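Local coordinates for protein reducing-end xylose-releasing exo-oligoxylanase Rex8A (Paenibacillus barcinonensis, PDB 6SUD) that hydrolyses linear and branched xylooligosaccharides as an exo-oligoxylanase, releasing xylose from their reducing ends during xylan breakdown, at residues I300-Y305 with V345-N350; L325-A330 with F367-A372. The protein carries 1 engineered substitution. All coordinates share one frame; numbering follows the deposited sequence.

Contact 1 (I300-Y305 with V345-N350); sequences IDVSDY and VKRFWN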
loop_
_atom_site.group_PDB
_atom_site.type_symbol
_atom_site.label_atom_id
_atom_site.label_comp_id
_atom_site.label_asym_id
_atom_site.label_seq_id
_atom_site.Cartn_x
_atom_site.Cartn_y
_atom_site.Cartn_z
ATOM N N ILE A 300 -16.702 17.314 -5.882
ATOM C CA ILE A 300 -15.538 17.654 -6.746
ATOM C C ILE A 300 -15.414 16.596 -7.838
ATOM O O ILE A 300 -15.311 15.393 -7.519
ATOM C CB ILE A 300 -14.230 17.827 -5.952
ATOM C CG1 ILE A 300 -14.382 18.884 -4.849
ATOM C CG2 ILE A 300 -13.103 18.158 -6.921
ATOM C CD1 ILE A 300 -13.232 18.951 -3.865
ATOM N N ASP A 301 -15.426 17.042 -9.092
ATOM C CA ASP A 301 -15.259 16.131 -10.246
ATOM C C ASP A 301 -13.835 15.580 -10.219
ATOM O O ASP A 301 -12.909 16.369 -9.993
ATOM C CB ASP A 301 -15.465 16.845 -11.579
ATOM C CG ASP A 301 -15.712 15.874 -12.720
ATOM O OD1 ASP A 301 -14.804 15.734 -13.567
ATOM O OD2 ASP A 301 -16.785 15.236 -12.738
ATOM N N VAL A 302 -13.674 14.298 -10.541
ATOM C CA VAL A 302 -12.352 13.609 -10.623
ATOM C C VAL A 302 -11.432 14.377 -11.581
ATOM O O VAL A 302 -10.241 14.508 -11.285
ATOM C CB VAL A 302 -12.537 12.151 -11.074
ATOM C CG1 VAL A 302 -11.211 11.454 -11.330
ATOM C CG2 VAL A 302 -13.365 11.357 -10.081
ATOM N N SER A 303 -11.955 14.910 -12.682
ATOM C CA SER A 303 -11.119 15.646 -13.666
ATOM C C SER A 303 -10.693 17.014 -13.112
ATOM O O SER A 303 -9.820 17.644 -13.730
ATOM C CB SER A 303 -11.843 15.775 -14.970
ATOM O OG SER A 303 -12.948 16.644 -14.817
ATOM N N ASP A 304 -11.267 17.444 -11.986
ATOM C CA ASP A 304 -10.967 18.729 -11.317
ATOM C C ASP A 304 -10.069 18.522 -10.094
ATOM O O ASP A 304 -9.697 19.529 -9.487
ATOM C CB ASP A 304 -12.267 19.377 -10.854
ATOM C CG ASP A 304 -12.134 20.854 -10.576
ATOM O OD1 ASP A 304 -11.227 21.502 -11.155
ATOM O OD2 ASP A 304 -12.955 21.354 -9.807
ATOM N N TYR A 305 -9.772 17.277 -9.705
ATOM C CA TYR A 305 -8.913 17.013 -8.521
ATOM C C TYR A 305 -7.606 17.802 -8.671
ATOM O O TYR A 305 -6.981 17.760 -9.740
ATOM C CB TYR A 305 -8.621 15.520 -8.395
ATOM C CG TYR A 305 -9.718 14.637 -7.864
ATOM C CD1 TYR A 305 -10.822 15.139 -7.190
ATOM C CD2 TYR A 305 -9.621 13.264 -8.005
ATOM C CE1 TYR A 305 -11.799 14.303 -6.672
ATOM C CE2 TYR A 305 -10.578 12.412 -7.483
ATOM C CZ TYR A 305 -11.665 12.934 -6.801
ATOM O OH TYR A 305 -12.612 12.090 -6.299
ATOM N N VAL A 345 -18.697 4.311 -4.404
ATOM C CA VAL A 345 -18.651 2.888 -4.838
ATOM C C VAL A 345 -19.147 2.830 -6.283
ATOM O O VAL A 345 -18.503 2.152 -7.109
ATOM C CB VAL A 345 -19.498 1.981 -3.923
ATOM C CG1 VAL A 345 -19.667 0.585 -4.496
ATOM C CG2 VAL A 345 -18.932 1.886 -2.518
ATOM N N LYS A 346 -20.261 3.499 -6.569
ATOM C CA LYS A 346 -20.864 3.521 -7.930
ATOM C C LYS A 346 -19.938 4.272 -8.890
ATOM O O LYS A 346 -19.745 3.783 -10.022
ATOM C CB LYS A 346 -22.251 4.167 -7.898
ATOM C CG LYS A 346 -22.933 4.299 -9.252
ATOM C CD LYS A 346 -24.278 4.990 -9.172
ATOM C CE LYS A 346 -25.406 4.180 -9.773
ATOM N NZ LYS A 346 -25.533 4.417 -11.230
ATOM N N ARG A 347 -19.397 5.417 -8.468
ATOM C CA ARG A 347 -18.505 6.242 -9.323
ATOM C C ARG A 347 -17.297 5.387 -9.718
ATOM O O ARG A 347 -16.884 5.434 -10.878
ATOM C CB ARG A 347 -18.076 7.514 -8.587
ATOM C CG ARG A 347 -17.058 8.364 -9.335
ATOM C CD ARG A 347 -17.640 8.993 -10.578
ATOM N NE ARG A 347 -16.859 10.124 -11.072
ATOM C CZ ARG A 347 -15.810 10.037 -11.894
ATOM N NH1 ARG A 347 -15.365 8.862 -12.322
ATOM N NH2 ARG A 347 -15.189 11.140 -12.272
ATOM N N PHE A 348 -16.756 4.628 -8.765
ATOM C CA PHE A 348 -15.559 3.789 -8.998
ATOM C C PHE A 348 -15.891 2.679 -10.001
ATOM O O PHE A 348 -15.108 2.460 -10.955
ATOM C CB PHE A 348 -15.040 3.210 -7.682
ATOM C CG PHE A 348 -13.834 2.343 -7.907
ATOM C CD1 PHE A 348 -12.603 2.921 -8.188
ATOM C CD2 PHE A 348 -13.946 0.963 -7.931
ATOM C CE1 PHE A 348 -11.497 2.128 -8.437
ATOM C CE2 PHE A 348 -12.843 0.175 -8.190
ATOM C CZ PHE A 348 -11.620 0.761 -8.429
ATOM N N TRP A 349 -17.012 1.989 -9.787
ATOM C CA TRP A 349 -17.486 0.884 -10.661
ATOM C C TRP A 349 -17.513 1.376 -12.113
ATOM O O TRP A 349 -17.139 0.607 -13.025
ATOM C CB TRP A 349 -18.865 0.372 -10.214
ATOM C CG TRP A 349 -19.415 -0.706 -11.093
ATOM C CD1 TRP A 349 -20.208 -0.530 -12.189
ATOM C CD2 TRP A 349 -19.190 -2.126 -10.986
ATOM N NE1 TRP A 349 -20.512 -1.738 -12.758
ATOM C CE2 TRP A 349 -19.908 -2.735 -12.039
ATOM C CE3 TRP A 349 -18.474 -2.941 -10.101
ATOM C CZ2 TRP A 349 -19.906 -4.114 -12.243
ATOM C CZ3 TRP A 349 -18.482 -4.307 -10.294
ATOM C CH2 TRP A 349 -19.184 -4.884 -11.355
ATOM N N ASN A 350 -17.927 2.625 -12.319
ATOM C CA ASN A 350 -18.161 3.201 -13.669
ATOM C C ASN A 350 -16.870 3.839 -14.203
ATOM O O ASN A 350 -16.897 4.329 -15.340
ATOM C CB ASN A 350 -19.365 4.141 -13.628
ATOM C CG ASN A 350 -20.647 3.398 -13.332
ATOM O OD1 ASN A 350 -21.336 3.686 -12.355
ATOM N ND2 ASN A 350 -20.953 2.407 -14.150
#

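Contact 2 (L325-A330 with F367-A372); sequences LLATNA and FFTMLA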
loop_
_atom_site.group_PDB
_atom_site.type_symbol
_atom_site.label_atom_id
_atom_site.label_comp_id
_atom_site.label_asym_id
_atom_site.label_seq_id
_atom_site.Cartn_x
_atom_site.Cartn_y
_atom_site.Cartn_z
ATOM N N LEU A 325 -6.591 8.770 -6.731
ATOM C CA LEU A 325 -7.320 9.503 -5.676
ATOM C C LEU A 325 -8.776 9.011 -5.614
ATOM O O LEU A 325 -9.237 8.688 -4.506
ATOM C CB LEU A 325 -7.247 11.005 -5.945
ATOM C CG LEU A 325 -8.046 11.869 -4.971
ATOM C CD1 LEU A 325 -7.870 11.429 -3.528
ATOM C CD2 LEU A 325 -7.649 13.324 -5.128
ATOM N N LEU A 326 -9.492 8.943 -6.744
ATOM C CA LEU A 326 -10.891 8.426 -6.752
ATOM C C LEU A 326 -10.914 7.030 -6.121
ATOM O O LEU A 326 -11.801 6.770 -5.304
ATOM C CB LEU A 326 -11.458 8.367 -8.173
ATOM C CG LEU A 326 -12.805 7.647 -8.262
ATOM C CD1 LEU A 326 -13.856 8.393 -7.450
ATOM C CD2 LEU A 326 -13.238 7.457 -9.698
ATOM N N ALA A 327 -9.972 6.158 -6.476
ATOM C CA ALA A 327 -9.882 4.770 -5.967
ATOM C C ALA A 327 -9.772 4.769 -4.431
ATOM O O ALA A 327 -10.524 4.020 -3.808
ATOM C CB ALA A 327 -8.725 4.052 -6.622
ATOM N N THR A 328 -8.886 5.577 -3.850
ATOM C CA THR A 328 -8.650 5.576 -2.374
ATOM C C THR A 328 -9.895 6.134 -1.687
ATOM O O THR A 328 -10.285 5.612 -0.633
ATOM C CB THR A 328 -7.360 6.308 -1.995
ATOM O OG1 THR A 328 -7.401 7.696 -2.327
ATOM C CG2 THR A 328 -6.157 5.667 -2.659
ATOM N N ASN A 329 -10.514 7.147 -2.295
ATOM C CA ASN A 329 -11.760 7.774 -1.771
ATOM C C ASN A 329 -12.884 6.734 -1.756
ATOM O O ASN A 329 -13.659 6.719 -0.802
ATOM C CB ASN A 329 -12.175 9.002 -2.589
ATOM C CG ASN A 329 -11.270 10.202 -2.386
ATOM O OD1 ASN A 329 -10.603 10.327 -1.354
ATOM N ND2 ASN A 329 -11.268 11.116 -3.348
ATOM N N ALA A 330 -12.990 5.911 -2.799
ATOM C CA ALA A 330 -14.009 4.844 -2.894
ATOM C C ALA A 330 -13.692 3.755 -1.862
ATOM O O ALA A 330 -14.618 3.251 -1.223
ATOM C CB ALA A 330 -14.069 4.316 -4.304
ATOM N N PHE A 367 -6.622 -1.210 -8.515
ATOM C CA PHE A 367 -6.745 -2.674 -8.308
ATOM C C PHE A 367 -7.007 -3.000 -6.838
ATOM O O PHE A 367 -7.864 -3.863 -6.543
ATOM C CB PHE A 367 -5.529 -3.440 -8.815
ATOM C CG PHE A 367 -5.798 -4.918 -8.783
ATOM C CD1 PHE A 367 -6.537 -5.517 -9.781
ATOM C CD2 PHE A 367 -5.399 -5.688 -7.712
ATOM C CE1 PHE A 367 -6.840 -6.868 -9.734
ATOM C CE2 PHE A 367 -5.673 -7.047 -7.680
ATOM C CZ PHE A 367 -6.394 -7.631 -8.692
ATOM N N PHE A 368 -6.297 -2.348 -5.918
ATOM C CA PHE A 368 -6.487 -2.604 -4.470
ATOM C C PHE A 368 -7.910 -2.231 -4.071
ATOM O O PHE A 368 -8.519 -2.972 -3.272
ATOM C CB PHE A 368 -5.464 -1.869 -3.620
ATOM C CG PHE A 368 -4.063 -2.413 -3.753
ATOM C CD1 PHE A 368 -3.782 -3.754 -3.520
ATOM C CD2 PHE A 368 -3.014 -1.561 -4.051
ATOM C CE1 PHE A 368 -2.484 -4.234 -3.615
ATOM C CE2 PHE A 368 -1.715 -2.038 -4.120
ATOM C CZ PHE A 368 -1.458 -3.375 -3.922
ATOM N N THR A 369 -8.459 -1.168 -4.656
ATOM C CA THR A 369 -9.873 -0.786 -4.403
ATOM C C THR A 369 -10.823 -1.839 -5.005
ATOM O O THR A 369 -11.848 -2.135 -4.377
ATOM C CB THR A 369 -10.197 0.627 -4.894
ATOM O OG1 THR A 369 -9.341 1.522 -4.187
ATOM C CG2 THR A 369 -11.639 1.003 -4.634
ATOM N N MET A 370 -10.535 -2.365 -6.192
ATOM C CA MET A 370 -11.424 -3.365 -6.847
ATOM C C MET A 370 -11.448 -4.631 -5.985
ATOM O O MET A 370 -12.551 -5.198 -5.731
ATOM C CB MET A 370 -10.950 -3.673 -8.273
ATOM C CG MET A 370 -11.907 -4.529 -9.091
ATOM S SD MET A 370 -13.518 -3.762 -9.375
ATOM C CE MET A 370 -13.065 -2.494 -10.551
ATOM N N LEU A 371 -10.274 -5.045 -5.510
ATOM C CA LEU A 371 -10.163 -6.162 -4.534
ATOM C C LEU A 371 -11.029 -5.871 -3.308
ATOM O O LEU A 371 -11.874 -6.693 -2.978
ATOM C CB LEU A 371 -8.702 -6.315 -4.118
ATOM C CG LEU A 371 -7.832 -7.180 -5.018
ATOM C CD1 LEU A 371 -6.429 -7.278 -4.437
ATOM C CD2 LEU A 371 -8.430 -8.563 -5.190
ATOM N N ALA A 372 -10.818 -4.719 -2.666
ATOM C CA ALA A 372 -11.415 -4.382 -1.351
ATOM C C ALA A 372 -12.934 -4.266 -1.462
ATOM O O ALA A 372 -13.641 -4.842 -0.620
ATOM C CB ALA A 372 -10.810 -3.109 -0.806
#

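Contact 1 (I300-Y305 with V345-N350)
Arg347 reaches out from helix 341-349 and brings its guanidinium against Val302 in the loop that follows helix 285-297. The valine methyl CG2 does the touching: as modelled it lies over one face of the group, 3.3 Å from Arg347 CZ and 3.8 Å from Arg347 NE. NH2 is modelled too tightly against the valine, so the end of the guanidinium is placed less surely. The arginine chain leaves its helix with CG anti to the backbone N (chi1 175°) and then bends at chi2 (68°), carrying the guanidinium across to the loop beside Leu326 of helix 322-331. Asp301 borders the pair. Its OD2 stands 4.4 Å from Arg347 NH2 as modelled, a distance that shares the uncertainty of NH2; beyond a salt bridge, any attraction would probably be weak. The other carboxylate oxygen is turned to its own loop: Asp301 OD1 accepts from Ser303 N at 3.1 Å, met from above the carboxylate plane. Val302 N is buried by the contact and has no partner in the model. Val302 CA lies over the centre of the Tyr305 ring, 3.7 Å above its plane. The loop thus pairs an Asx turn at Asp301 with a short 3-10 turn, on the surface of the helical barrel of glycosyl hydrolase family 8.

Contact 2 (L325-A330 with F367-A372)
Thr369 hydrogen-bonds through its side chain to the backbone of the neighbouring helix: its OG1 donates to Ala327 O at 2.8 Å. The hydroxyl does not come in on a lone pair. It stands above the carbonyl plane, 72° out of it, with a C=O...donor angle of 103°, so it reaches the oxygen from over the face of the carbonyl. OG1 lies beside the threonine's own backbone N and anti to its carbonyl carbon, a torsion that also brings it to Leu365 O, one turn earlier in helix 359-373. Leu365 O is a second acceptor for the same hydroxyl, whose single proton the two carbonyls must share. A valine in place of Thr369 has no hydroxyl and would probably cost the two segments their one hydrogen bond, leaving Ala327 O without that donor.

The segments run nearly parallel, at 24° with their axes 8.9 Å apart, consistent with neighbouring helices of the inner ring in the (alpha/alpha)6 barrel of family 8. Thr328, on the same helix as Ala327, has its side chain about 10 Å from that of Asp265, the probable proton acceptor.

Van der Waals contacts are few, small and close in. Ala327 and Thr369 are the nearest pair of the two backbones, with CA atoms 5.8 Å apart, and Ala327 CB comes 3.6 Å from Thr369 OG1. The threonine methyl CG2, anti to the backbone N, lies 3.3 Å from Ala327 O and 4.1 Å from Ala330 CB, the alanine nearly one turn on. Phe348 of helix 341-349 touches both Ala330 and Thr369.

How the contacts relate
Contact 1 is a surface contact between a loop and a helix, whereas contact 2 lies in the core between two helices, nearer the catalytic centre. Their segments alternate along the chain, with helix 341-349 falling between the two helices of contact 2, and their centres are 11 Å apart. The chemistry follows the place: outside, a long charged side chain meets a valine, with an acid beyond salt-bridge range; inside, small side chains allow close backbones, and a threonine hydroxyl bonds to a carbonyl of the other helix. The two sites meet through packing of Tyr305 on Leu325, Arg347 on Leu326 and Phe348 on Met370.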